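Local coordinates for protein 2-hydroxyisobutanoyl-CoA mutase large subunit (Aquincola tertiaricarbonis, PDB 4R3U) that catalyses, with its small cobalamin-binding partner subunit, the interconversion of 2-hydroxyisobutyryl-CoA and (S)-3-hydroxybutyryl-CoA, at residues 21-26 and 61-66; 104-109 and 506-511; 224-229 and 449-454; 367-372 and 407-412. All blocks are in the same frame, centred on the assembly; numbering follows the deposited sequence.

Contact 1: 21-26 and 61-66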
loop_
_atom_site.group_PDB
_atom_site.type_symbol
_atom_site.label_atom_id
_atom_site.label_comp_id
_atom_site.label_asym_id
_atom_site.label_seq_id
_atom_site.Cartn_x
_atom_site.Cartn_y
_atom_site.Cartn_z
ATOM N N SER A 21 22.166 -30.247 7.198
ATOM C CA SER A 21 22.736 -30.527 8.510
ATOM C C SER A 21 23.407 -29.291 9.039
ATOM O O SER A 21 23.161 -28.923 10.187
ATOM C CB SER A 21 23.744 -31.673 8.425
ATOM O OG SER A 21 23.079 -32.896 8.142
ATOM N N GLN A 22 24.239 -28.637 8.193
ATOM C CA GLN A 22 24.942 -27.395 8.511
ATOM C C GLN A 22 23.933 -26.317 8.919
ATOM O O GLN A 22 24.094 -25.724 9.983
ATOM C CB GLN A 22 25.756 -26.906 7.301
ATOM C CG GLN A 22 27.189 -27.424 7.247
ATOM C CD GLN A 22 27.910 -26.930 6.008
ATOM O OE1 GLN A 22 27.820 -25.750 5.612
ATOM N NE2 GLN A 22 28.659 -27.822 5.375
ATOM N N LEU A 23 22.875 -26.116 8.105
ATOM C CA LEU A 23 21.823 -25.130 8.362
ATOM C C LEU A 23 21.160 -25.329 9.712
ATOM O O LEU A 23 21.039 -24.359 10.464
ATOM C CB LEU A 23 20.743 -25.135 7.254
ATOM C CG LEU A 23 21.143 -24.614 5.878
ATOM C CD1 LEU A 23 20.074 -24.931 4.860
ATOM C CD2 LEU A 23 21.399 -23.135 5.909
ATOM N N GLN A 24 20.742 -26.576 10.021
ATOM C CA GLN A 24 20.059 -26.931 11.267
ATOM C C GLN A 24 20.976 -26.787 12.485
ATOM O O GLN A 24 20.518 -26.386 13.552
ATOM C CB GLN A 24 19.467 -28.353 11.185
ATOM C CG GLN A 24 18.227 -28.483 10.296
ATOM C CD GLN A 24 17.835 -29.934 10.109
ATOM O OE1 GLN A 24 18.417 -30.664 9.298
ATOM N NE2 GLN A 24 16.848 -30.396 10.868
ATOM N N SER A 25 22.266 -27.103 12.320
ATOM C CA SER A 25 23.267 -27.005 13.379
ATOM C C SER A 25 23.542 -25.526 13.668
ATOM O O SER A 25 23.528 -25.121 14.836
ATOM C CB SER A 25 24.548 -27.729 12.969
ATOM O OG SER A 25 25.609 -27.513 13.888
ATOM N N GLU A 26 23.747 -24.728 12.592
ATOM C CA GLU A 26 24.010 -23.291 12.651
ATOM C C GLU A 26 22.876 -22.515 13.304
ATOM O O GLU A 26 23.158 -21.566 14.039
ATOM C CB GLU A 26 24.274 -22.719 11.252
ATOM C CG GLU A 26 25.708 -22.886 10.771
ATOM C CD GLU A 26 25.969 -22.471 9.334
ATOM O OE1 GLU A 26 25.161 -21.700 8.761
ATOM O OE2 GLU A 26 26.994 -22.927 8.777
ATOM N N TYR A 61 12.865 -18.428 8.509
ATOM C CA TYR A 61 12.817 -19.658 7.727
ATOM C C TYR A 61 14.114 -19.771 6.888
ATOM O O TYR A 61 14.604 -18.768 6.354
ATOM C CB TYR A 61 11.544 -19.701 6.842
ATOM C CG TYR A 61 10.255 -19.855 7.620
ATOM C CD1 TYR A 61 9.691 -18.773 8.296
ATOM C CD2 TYR A 61 9.581 -21.071 7.659
ATOM C CE1 TYR A 61 8.521 -18.917 9.044
ATOM C CE2 TYR A 61 8.392 -21.218 8.381
ATOM C CZ TYR A 61 7.862 -20.136 9.068
ATOM O OH TYR A 61 6.709 -20.288 9.798
ATOM N N THR A 62 14.688 -20.977 6.824
ATOM C CA THR A 62 15.904 -21.264 6.058
ATOM C C THR A 62 15.564 -22.295 4.987
ATOM O O THR A 62 14.413 -22.745 4.920
ATOM C CB THR A 62 17.039 -21.722 6.977
ATOM O OG1 THR A 62 16.700 -22.983 7.594
ATOM C CG2 THR A 62 17.405 -20.655 8.019
ATOM N N ALA A 63 16.551 -22.683 4.155
ATOM C CA ALA A 63 16.330 -23.682 3.103
ATOM C C ALA A 63 15.975 -25.043 3.687
ATOM O O ALA A 63 15.286 -25.819 3.019
ATOM C CB ALA A 63 17.558 -23.796 2.227
ATOM N N ALA A 64 16.420 -25.313 4.949
ATOM C CA ALA A 64 16.172 -26.556 5.675
ATOM C C ALA A 64 14.667 -26.801 5.885
ATOM O O ALA A 64 14.191 -27.941 5.765
ATOM C CB ALA A 64 16.915 -26.549 7.006
ATOM N N ASP A 65 13.927 -25.717 6.154
ATOM C CA ASP A 65 12.476 -25.718 6.400
ATOM C C ASP A 65 11.663 -26.151 5.192
ATOM O O ASP A 65 10.536 -26.590 5.368
ATOM C CB ASP A 65 12.007 -24.331 6.880
ATOM C CG ASP A 65 12.678 -23.859 8.149
ATOM O OD1 ASP A 65 12.604 -24.585 9.169
ATOM O OD2 ASP A 65 13.289 -22.779 8.124
ATOM N N ILE A 66 12.217 -26.010 3.979
ATOM C CA ILE A 66 11.523 -26.360 2.736
ATOM C C ILE A 66 12.109 -27.562 1.986
ATOM O O ILE A 66 11.598 -27.925 0.928
ATOM C CB ILE A 66 11.250 -25.116 1.833
ATOM C CG1 ILE A 66 12.545 -24.397 1.388
ATOM C CG2 ILE A 66 10.271 -24.166 2.512
ATOM C CD1 ILE A 66 12.414 -23.693 0.044
#
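The backbones draw closest where Leu23, on helix 17-32, faces Ala64 in the loop segment 61-66, their CA atoms 6.4 Å apart, and both residues send their CB atoms toward the opposing segment. No hydrogen bond joins the two segments; the contact is an apolar one, made by a leucine over two alanines. Leu23 CB lies 4.1 Å from Ala64 CB, while the leucine tip reaches past it: with CG placed beside the backbone N (chi1 -69°), methyl CD1 comes to rest 3.8 Å from Ala63 CB and against the backbone N of Ala64. At the solvent side, Gln24 adds its aliphatic part, CG standing 4.0 Å from Ala64 CB. The turn that carries the alanines is tied internally, Thr62 N donating to Asp65 OD2 (2.6 Å). The other carboxylate oxygen, Asp65 OD1, forms a salt bridge with Arg27, one turn beyond Leu23 on the same helix. Leu71 of the second subunit packs on both Leu23 and Ala63. The arrangement is thus a small apolar patch that seats the N-terminal helix on a loop at the interface between large subunits.

Contact 2: 104-109 and 506-511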
loop_
_atom_site.group_PDB
_atom_site.type_symbol
_atom_site.label_atom_id
_atom_site.label_comp_id
_atom_site.label_asym_id
_atom_site.label_seq_id
_atom_site.Cartn_x
_atom_site.Cartn_y
_atom_site.Cartn_z
ATOM N N PHE A 104 -26.664 -0.361 -8.503
ATOM C CA PHE A 104 -27.643 0.495 -7.825
ATOM C C PHE A 104 -28.715 0.931 -8.807
ATOM O O PHE A 104 -28.460 1.017 -10.012
ATOM C CB PHE A 104 -27.018 1.709 -7.114
ATOM C CG PHE A 104 -26.220 2.648 -7.986
ATOM C CD1 PHE A 104 -24.851 2.470 -8.156
ATOM C CD2 PHE A 104 -26.824 3.746 -8.592
ATOM C CE1 PHE A 104 -24.119 3.333 -8.968
ATOM C CE2 PHE A 104 -26.086 4.625 -9.375
ATOM C CZ PHE A 104 -24.741 4.410 -9.563
ATOM N N GLY A 105 -29.892 1.198 -8.268
ATOM C CA GLY A 105 -31.049 1.673 -9.005
ATOM C C GLY A 105 -31.472 0.735 -10.102
ATOM O O GLY A 105 -31.506 -0.488 -9.908
ATOM N N THR A 106 -31.784 1.315 -11.265
ATOM C CA THR A 106 -32.199 0.589 -12.467
ATOM C C THR A 106 -30.975 0.345 -13.373
ATOM O O THR A 106 -29.887 0.863 -13.091
ATOM C CB THR A 106 -33.362 1.331 -13.177
ATOM O OG1 THR A 106 -32.910 2.552 -13.762
ATOM C CG2 THR A 106 -34.596 1.556 -12.281
ATOM N N GLY A 107 -31.168 -0.433 -14.439
ATOM C CA GLY A 107 -30.144 -0.752 -15.425
ATOM C C GLY A 107 -29.377 0.462 -15.899
ATOM O O GLY A 107 -28.138 0.460 -15.881
ATOM N N GLU A 108 -30.124 1.538 -16.253
ATOM C CA GLU A 108 -29.629 2.854 -16.706
ATOM C C GLU A 108 -28.676 3.479 -15.722
ATOM O O GLU A 108 -27.672 4.052 -16.138
ATOM C CB GLU A 108 -30.797 3.826 -16.912
ATOM C CG GLU A 108 -31.762 3.412 -18.003
ATOM C CD GLU A 108 -33.005 2.704 -17.511
ATOM O OE1 GLU A 108 -32.930 2.017 -16.469
ATOM O OE2 GLU A 108 -34.064 2.853 -18.161
ATOM N N ASP A 109 -28.993 3.382 -14.408
ATOM C CA ASP A 109 -28.183 3.924 -13.331
ATOM C C ASP A 109 -26.799 3.244 -13.252
ATOM O O ASP A 109 -25.768 3.930 -13.284
ATOM C CB ASP A 109 -28.953 3.882 -11.990
ATOM C CG ASP A 109 -30.271 4.648 -12.014
ATOM O OD1 ASP A 109 -30.330 5.713 -12.673
ATOM O OD2 ASP A 109 -31.241 4.185 -11.370
ATOM N N ILE A 506 -40.839 -0.663 -11.434
ATOM C CA ILE A 506 -42.156 -1.330 -11.544
ATOM C C ILE A 506 -42.829 -0.976 -12.881
ATOM O O ILE A 506 -43.359 -1.863 -13.561
ATOM C CB ILE A 506 -43.106 -1.049 -10.348
ATOM C CG1 ILE A 506 -42.401 -0.932 -8.959
ATOM C CG2 ILE A 506 -44.324 -1.981 -10.313
ATOM C CD1 ILE A 506 -41.797 -2.081 -8.365
ATOM N N SER A 507 -42.752 0.313 -13.274
ATOM C CA SER A 507 -43.295 0.850 -14.522
ATOM C C SER A 507 -42.901 -0.022 -15.703
ATOM O O SER A 507 -43.778 -0.396 -16.486
ATOM C CB SER A 507 -42.795 2.271 -14.747
ATOM O OG SER A 507 -43.330 3.153 -13.777
ATOM N N ARG A 508 -41.585 -0.360 -15.813
ATOM C CA ARG A 508 -41.026 -1.202 -16.870
ATOM C C ARG A 508 -41.464 -2.653 -16.752
ATOM O O ARG A 508 -41.836 -3.243 -17.768
ATOM C CB ARG A 508 -39.499 -1.103 -16.905
ATOM C CG ARG A 508 -38.837 -1.941 -18.007
ATOM C CD ARG A 508 -37.603 -1.286 -18.556
ATOM N NE ARG A 508 -36.579 -1.188 -17.523
ATOM C CZ ARG A 508 -35.622 -0.278 -17.503
ATOM N NH1 ARG A 508 -34.756 -0.240 -16.496
ATOM N NH2 ARG A 508 -35.537 0.623 -18.469
ATOM N N THR A 509 -41.416 -3.229 -15.532
ATOM C CA THR A 509 -41.823 -4.616 -15.265
ATOM C C THR A 509 -43.289 -4.819 -15.654
ATOM O O THR A 509 -43.594 -5.799 -16.345
ATOM C CB THR A 509 -41.441 -5.056 -13.826
ATOM O OG1 THR A 509 -40.023 -5.010 -13.721
ATOM C CG2 THR A 509 -41.869 -6.479 -13.507
ATOM N N ARG A 510 -44.179 -3.855 -15.262
ATOM C CA ARG A 510 -45.625 -3.865 -15.551
ATOM C C ARG A 510 -45.895 -3.823 -17.061
ATOM O O ARG A 510 -46.818 -4.503 -17.542
ATOM C CB ARG A 510 -46.349 -2.680 -14.868
ATOM C CG ARG A 510 -46.553 -2.819 -13.358
ATOM C CD ARG A 510 -47.469 -1.732 -12.813
ATOM N NE ARG A 510 -47.509 -1.737 -11.349
ATOM C CZ ARG A 510 -48.025 -0.760 -10.598
ATOM N NH1 ARG A 510 -48.524 0.333 -11.166
ATOM N NH2 ARG A 510 -48.020 -0.861 -9.273
ATOM N N ARG A 511 -45.094 -3.007 -17.788
ATOM C CA ARG A 511 -45.149 -2.786 -19.223
ATOM C C ARG A 511 -44.772 -4.072 -19.957
ATOM O O ARG A 511 -45.510 -4.500 -20.851
ATOM C CB ARG A 511 -44.196 -1.636 -19.611
ATOM C CG ARG A 511 -44.375 -1.093 -21.027
ATOM C CD ARG A 511 -43.124 -0.423 -21.578
ATOM N NE ARG A 511 -41.884 -1.191 -21.387
ATOM C CZ ARG A 511 -41.106 -1.631 -22.371
ATOM N NH1 ARG A 511 -41.426 -1.393 -23.638
ATOM N NH2 ARG A 511 -40.004 -2.313 -22.097
HETATM O O HOH W 1 -33.588 -2.052 -14.197
#
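Arg508 lays the outer edge of its guanidinium against the carboxylate of Glu108, the two side chains arriving from opposite directions. The grip is end-on and bidentate: NH1 donates to Glu108 OE1 at 2.9 Å and NH2 to Glu108 OE2 at 2.7 Å. Both oxygens lie near the guanidinium plane, yet the two flat groups are turned 24° against each other. NH1 meets OE1 on the syn side but 29° out of the carboxylate plane, and NH2 comes to OE2 from above that plane. From the face opposite NH1, Thr106 OG1 donates to Glu108 OE1 over 2.8 Å, which gives that oxygen two donors and should fix the rotation of the carboxylate. A water accepts from Gly107 N (2.9 Å) and from Arg508 NH1, joining the first turn of helix 107-119 to the arginine a second time. The guanidinium NE forms a salt bridge with Asp160. With an alanine here instead of Arg508, Glu108 and Asp160 would probably both lose their positive mate, and the carboxylate of Glu108 would be left to Thr106. The arrangement is an end-on bidentate salt bridge between helices; it fastens helix 501-515 to the helix that follows strand 97-102, a beta-alpha unit of the TIM barrel.

Contact 3: 224-229 and 449-454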
loop_
_atom_site.group_PDB
_atom_site.type_symbol
_atom_site.label_atom_id
_atom_site.label_comp_id
_atom_site.label_asym_id
_atom_site.label_seq_id
_atom_site.Cartn_x
_atom_site.Cartn_y
_atom_site.Cartn_z
ATOM N N TYR A 224 -34.602 -22.468 -3.431
ATOM C CA TYR A 224 -35.024 -23.863 -3.356
ATOM C C TYR A 224 -34.139 -24.684 -2.446
ATOM O O TYR A 224 -33.016 -24.248 -2.145
ATOM C CB TYR A 224 -34.975 -24.473 -4.781
ATOM C CG TYR A 224 -35.643 -23.591 -5.813
ATOM C CD1 TYR A 224 -37.030 -23.401 -5.806
ATOM C CD2 TYR A 224 -34.886 -22.885 -6.754
ATOM C CE1 TYR A 224 -37.647 -22.561 -6.728
ATOM C CE2 TYR A 224 -35.497 -22.041 -7.684
ATOM C CZ TYR A 224 -36.881 -21.892 -7.669
ATOM O OH TYR A 224 -37.506 -21.070 -8.572
ATOM N N PRO A 225 -34.581 -25.915 -2.082
ATOM C CA PRO A 225 -33.711 -26.805 -1.293
ATOM C C PRO A 225 -32.416 -27.139 -2.055
ATOM O O PRO A 225 -32.347 -26.960 -3.280
ATOM C CB PRO A 225 -34.586 -28.062 -1.100
ATOM C CG PRO A 225 -35.989 -27.635 -1.377
ATOM C CD PRO A 225 -35.868 -26.577 -2.407
ATOM N N ILE A 226 -31.393 -27.600 -1.334
ATOM C CA ILE A 226 -30.050 -27.915 -1.849
ATOM C C ILE A 226 -30.024 -28.701 -3.172
ATOM O O ILE A 226 -29.414 -28.225 -4.137
ATOM C CB ILE A 226 -29.165 -28.569 -0.754
ATOM C CG1 ILE A 226 -29.233 -27.775 0.581
ATOM C CG2 ILE A 226 -27.731 -28.717 -1.262
ATOM C CD1 ILE A 226 -28.470 -28.330 1.693
ATOM N N ALA A 227 -30.692 -29.883 -3.218
ATOM C CA ALA A 227 -30.722 -30.774 -4.384
ATOM C C ALA A 227 -31.162 -30.121 -5.711
ATOM O O ALA A 227 -30.341 -30.118 -6.638
ATOM C CB ALA A 227 -31.512 -32.038 -4.088
ATOM N N PRO A 228 -32.390 -29.523 -5.838
ATOM C CA PRO A 228 -32.749 -28.879 -7.113
ATOM C C PRO A 228 -31.855 -27.700 -7.465
ATOM O O PRO A 228 -31.617 -27.458 -8.647
ATOM C CB PRO A 228 -34.203 -28.457 -6.906
ATOM C CG PRO A 228 -34.428 -28.439 -5.469
ATOM C CD PRO A 228 -33.517 -29.451 -4.874
ATOM N N SER A 229 -31.333 -26.998 -6.447
ATOM C CA SER A 229 -30.453 -25.837 -6.607
ATOM C C SER A 229 -29.068 -26.198 -7.181
ATOM O O SER A 229 -28.448 -25.375 -7.876
ATOM C CB SER A 229 -30.281 -25.118 -5.283
ATOM O OG SER A 229 -31.520 -24.602 -4.851
ATOM N N LEU A 449 -22.934 -32.313 5.539
ATOM C CA LEU A 449 -22.297 -31.413 6.497
ATOM C C LEU A 449 -22.927 -30.032 6.477
ATOM O O LEU A 449 -22.969 -29.385 7.522
ATOM C CB LEU A 449 -20.779 -31.352 6.260
ATOM C CG LEU A 449 -19.876 -32.307 7.064
ATOM C CD1 LEU A 449 -20.520 -33.655 7.270
ATOM C CD2 LEU A 449 -18.535 -32.480 6.380
ATOM N N ILE A 450 -23.440 -29.592 5.306
ATOM C CA ILE A 450 -24.174 -28.330 5.139
ATOM C C ILE A 450 -25.506 -28.517 5.860
ATOM O O ILE A 450 -25.902 -27.651 6.639
ATOM C CB ILE A 450 -24.349 -27.921 3.636
ATOM C CG1 ILE A 450 -23.025 -27.367 3.045
ATOM C CG2 ILE A 450 -25.502 -26.929 3.448
ATOM C CD1 ILE A 450 -23.032 -27.083 1.501
ATOM N N GLU A 451 -26.152 -29.691 5.667
ATOM C CA GLU A 451 -27.404 -30.040 6.349
ATOM C C GLU A 451 -27.219 -30.155 7.882
ATOM O O GLU A 451 -28.158 -29.876 8.626
ATOM C CB GLU A 451 -27.999 -31.329 5.774
ATOM C CG GLU A 451 -28.586 -31.177 4.378
ATOM C CD GLU A 451 -28.930 -32.468 3.649
ATOM O OE1 GLU A 451 -28.659 -33.568 4.190
ATOM O OE2 GLU A 451 -29.462 -32.374 2.518
ATOM N N GLN A 452 -26.017 -30.556 8.348
ATOM C CA GLN A 452 -25.698 -30.678 9.786
ATOM C C GLN A 452 -25.232 -29.302 10.359
ATOM O O GLN A 452 -25.037 -29.180 11.571
ATOM C CB GLN A 452 -24.591 -31.739 10.018
ATOM C CG GLN A 452 -24.989 -33.214 9.790
ATOM C CD GLN A 452 -23.790 -34.176 9.747
ATOM O OE1 GLN A 452 -22.735 -33.945 10.363
ATOM N NE2 GLN A 452 -23.917 -35.292 9.022
ATOM N N GLY A 453 -25.004 -28.320 9.471
ATOM C CA GLY A 453 -24.510 -26.987 9.800
ATOM C C GLY A 453 -23.073 -26.965 10.284
ATOM O O GLY A 453 -22.678 -26.048 11.011
ATOM N N TRP A 454 -22.284 -27.976 9.879
ATOM C CA TRP A 454 -20.895 -28.192 10.271
ATOM C C TRP A 454 -19.922 -27.091 9.813
ATOM O O TRP A 454 -19.068 -26.661 10.603
ATOM C CB TRP A 454 -20.441 -29.580 9.790
ATOM C CG TRP A 454 -19.049 -29.994 10.190
ATOM C CD1 TRP A 454 -18.680 -30.645 11.331
ATOM C CD2 TRP A 454 -17.862 -29.886 9.387
ATOM N NE1 TRP A 454 -17.335 -30.940 11.293
ATOM C CE2 TRP A 454 -16.812 -30.490 10.110
ATOM C CE3 TRP A 454 -17.590 -29.346 8.116
ATOM C CZ2 TRP A 454 -15.515 -30.578 9.604
ATOM C CZ3 TRP A 454 -16.299 -29.410 7.623
ATOM C CH2 TRP A 454 -15.279 -30.036 8.355
#
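Ile226 and Ile450 make a buried, purely apolar contact between two helix ends, the start of helix 226-243 and the last turn of helix 446-451. One methyl carries all of it on the first side. Ile226 has its CG1 beside the backbone N (chi1 -48°) and its chain stretched beyond (chi2 178°), which projects CD1 outward to lie 3.7 Å from Ile450 CG2 and 3.9 Å from Glu451 CG. The isoleucines cross obliquely. Glu451 takes part through this CG methylene, the one part of its side chain that touches Ile226.

Turns in the backbone flank both partners. Before Ile226, Pro225 occupies the N-cap position, and its carbonyl O receives Ser229 OG at 3.0 Å from well above the carbonyl plane. After Glu451, Gly453 turns the chain with positive phi in a Schellman motif, where Gly453 N bonds to Ile450 O (3.0 Å) and Trp454 N to Leu449 O (2.8 Å). The reversal also brings Leu449 CD2 over one face of the Trp454 ring, 3.7 Å above its plane.

Around this joint, Tyr216 of helix 213-219 touches both isoleucines and hydrogen-bonds to Ser229 OG and Tyr224 O, while Tyr567 packs on Ile226. Helix 553-564 covers Tyr224 and Pro228, and helix 420-442 lies against Leu449 and Trp454, so the contact is framed by helices on several sides.

Contact 4: 367-372 and 407-412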
loop_
_atom_site.group_PDB
_atom_site.type_symbol
_atom_site.label_atom_id
_atom_site.label_comp_id
_atom_site.label_asym_id
_atom_site.label_seq_id
_atom_site.Cartn_x
_atom_site.Cartn_y
_atom_site.Cartn_z
ATOM N N SER A 367 -0.959 -8.373 -2.391
ATOM C CA SER A 367 -1.043 -9.801 -2.045
ATOM C C SER A 367 -1.755 -10.573 -3.186
ATOM O O SER A 367 -1.329 -11.663 -3.541
ATOM C CB SER A 367 -1.833 -9.991 -0.749
ATOM O OG SER A 367 -1.032 -9.999 0.418
ATOM N N ALA A 368 -2.811 -9.996 -3.765
ATOM C CA ALA A 368 -3.557 -10.618 -4.868
ATOM C C ALA A 368 -2.703 -10.772 -6.141
ATOM O O ALA A 368 -2.759 -11.816 -6.803
ATOM C CB ALA A 368 -4.813 -9.808 -5.169
ATOM N N VAL A 369 -1.895 -9.736 -6.442
ATOM C CA VAL A 369 -0.994 -9.647 -7.602
ATOM C C VAL A 369 0.172 -10.639 -7.427
ATOM O O VAL A 369 0.514 -11.365 -8.361
ATOM C CB VAL A 369 -0.523 -8.173 -7.784
ATOM C CG1 VAL A 369 0.567 -8.050 -8.846
ATOM C CG2 VAL A 369 -1.699 -7.273 -8.128
ATOM N N LEU A 370 0.759 -10.683 -6.214
ATOM C CA LEU A 370 1.855 -11.582 -5.867
ATOM C C LEU A 370 1.316 -13.019 -5.803
ATOM O O LEU A 370 2.064 -13.972 -6.064
ATOM C CB LEU A 370 2.510 -11.156 -4.528
ATOM C CG LEU A 370 3.194 -9.782 -4.457
ATOM C CD1 LEU A 370 3.996 -9.664 -3.196
ATOM C CD2 LEU A 370 4.102 -9.490 -5.681
ATOM N N GLY A 371 0.020 -13.134 -5.489
ATOM C CA GLY A 371 -0.755 -14.373 -5.447
ATOM C C GLY A 371 -1.199 -14.896 -6.803
ATOM O O GLY A 371 -1.651 -16.043 -6.899
ATOM N N GLY A 372 -1.071 -14.080 -7.859
ATOM C CA GLY A 372 -1.368 -14.490 -9.233
ATOM C C GLY A 372 -2.833 -14.497 -9.644
ATOM O O GLY A 372 -3.236 -15.324 -10.466
ATOM N N SER A 407 5.162 -0.106 -9.651
ATOM C CA SER A 407 5.851 -0.968 -8.691
ATOM C C SER A 407 6.854 -1.986 -9.291
ATOM O O SER A 407 7.736 -2.451 -8.575
ATOM C CB SER A 407 4.832 -1.675 -7.804
ATOM O OG SER A 407 4.219 -2.739 -8.516
ATOM N N GLY A 408 6.652 -2.379 -10.545
ATOM C CA GLY A 408 7.461 -3.372 -11.258
ATOM C C GLY A 408 7.110 -4.824 -10.958
ATOM O O GLY A 408 7.621 -5.709 -11.638
ATOM N N VAL A 409 6.209 -5.098 -9.966
ATOM C CA VAL A 409 5.819 -6.455 -9.545
ATOM C C VAL A 409 5.195 -7.308 -10.647
ATOM O O VAL A 409 5.087 -8.537 -10.483
ATOM C CB VAL A 409 4.976 -6.505 -8.256
ATOM C CG1 VAL A 409 5.648 -5.744 -7.109
ATOM C CG2 VAL A 409 3.551 -6.032 -8.511
ATOM N N ALA A 410 4.755 -6.648 -11.753
ATOM C CA ALA A 410 4.095 -7.309 -12.864
ATOM C C ALA A 410 5.087 -7.909 -13.851
ATOM O O ALA A 410 4.676 -8.674 -14.713
ATOM C CB ALA A 410 3.186 -6.317 -13.575
ATOM N N ASP A 411 6.387 -7.574 -13.732
ATOM C CA ASP A 411 7.401 -7.997 -14.715
ATOM C C ASP A 411 8.141 -9.309 -14.452
ATOM O O ASP A 411 8.804 -9.797 -15.357
ATOM C CB ASP A 411 8.356 -6.839 -15.049
ATOM C CG ASP A 411 7.674 -5.523 -15.413
ATOM O OD1 ASP A 411 6.462 -5.540 -15.680
ATOM O OD2 ASP A 411 8.378 -4.477 -15.487
ATOM N N VAL A 412 8.053 -9.862 -13.226
ATOM C CA VAL A 412 8.683 -11.131 -12.864
ATOM C C VAL A 412 7.567 -12.013 -12.344
ATOM O O VAL A 412 6.813 -11.571 -11.475
ATOM C CB VAL A 412 9.878 -10.979 -11.866
ATOM C CG1 VAL A 412 10.391 -12.334 -11.380
ATOM C CG2 VAL A 412 11.017 -10.190 -12.499
#
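Val409 meets Val369 and Leu370 through methyl and methine carbons only, in a buried contact between the last turn of helix 357-370 and the loop after helix 390-405. The tighter pair is Val369 CG1 with Val409 CG2, 3.6 Å apart; Leu370 CD2 reaches to 4.0 Å from Val409 CB. Both partners cross Val409 at about a right angle. On the helix, Val369 CG1 stands anti to its backbone N (chi1 172°), which directs that methyl at Val409, whose CG2 lies between its own N and carbonyl carbon.

Backbone structure positions these groups. A type I turn from Gly408 to Asp411, closed by Asp411 N to Gly408 O at 3.1 Å, presents Val409, while Gly372, two residues past Leu370, has positive phi in a Schellman motif. In the next shell Ile403 packs on both valines, and at the far end of the turn Asp411 forms a salt bridge with Arg45 of the second subunit.

The contact lies where helix 357-370 gives way to strand 375-377, wedged between helix 390-405 and helix 306-327, whose Phe306 and Val310 flank Leu370; Trp96, just before strand 97-102, touches Val369, and Phe307 of the second subunit packs on both Leu370 and Val409.

How the contacts relate
The four contacts illustrate how distant parts of one chain meet outside the ligand sites. Three stand at comparable range from bound molecules: Gly107 of contact 2 about 12 Å from 5'-deoxyadenosine, the side chain of Ile450 in contact 3 about 13 Å from cobalamin, and that of Val369 in contact 4 about 13 Å from 3-hydroxybutanoyl-CoA and about 8 Å from the side chains of the substrate-binding Met90 and Met98. Along the chain, contact 4 is nested inside contact 3, and contact 3 inside contact 2, whereas contact 1 closes earlier. Contacts 1 and 4, with centres 28 Å apart, both touch the second subunit; contacts 1 and 2 lie on opposite sides of the chain's centre, their centres 64 Å apart.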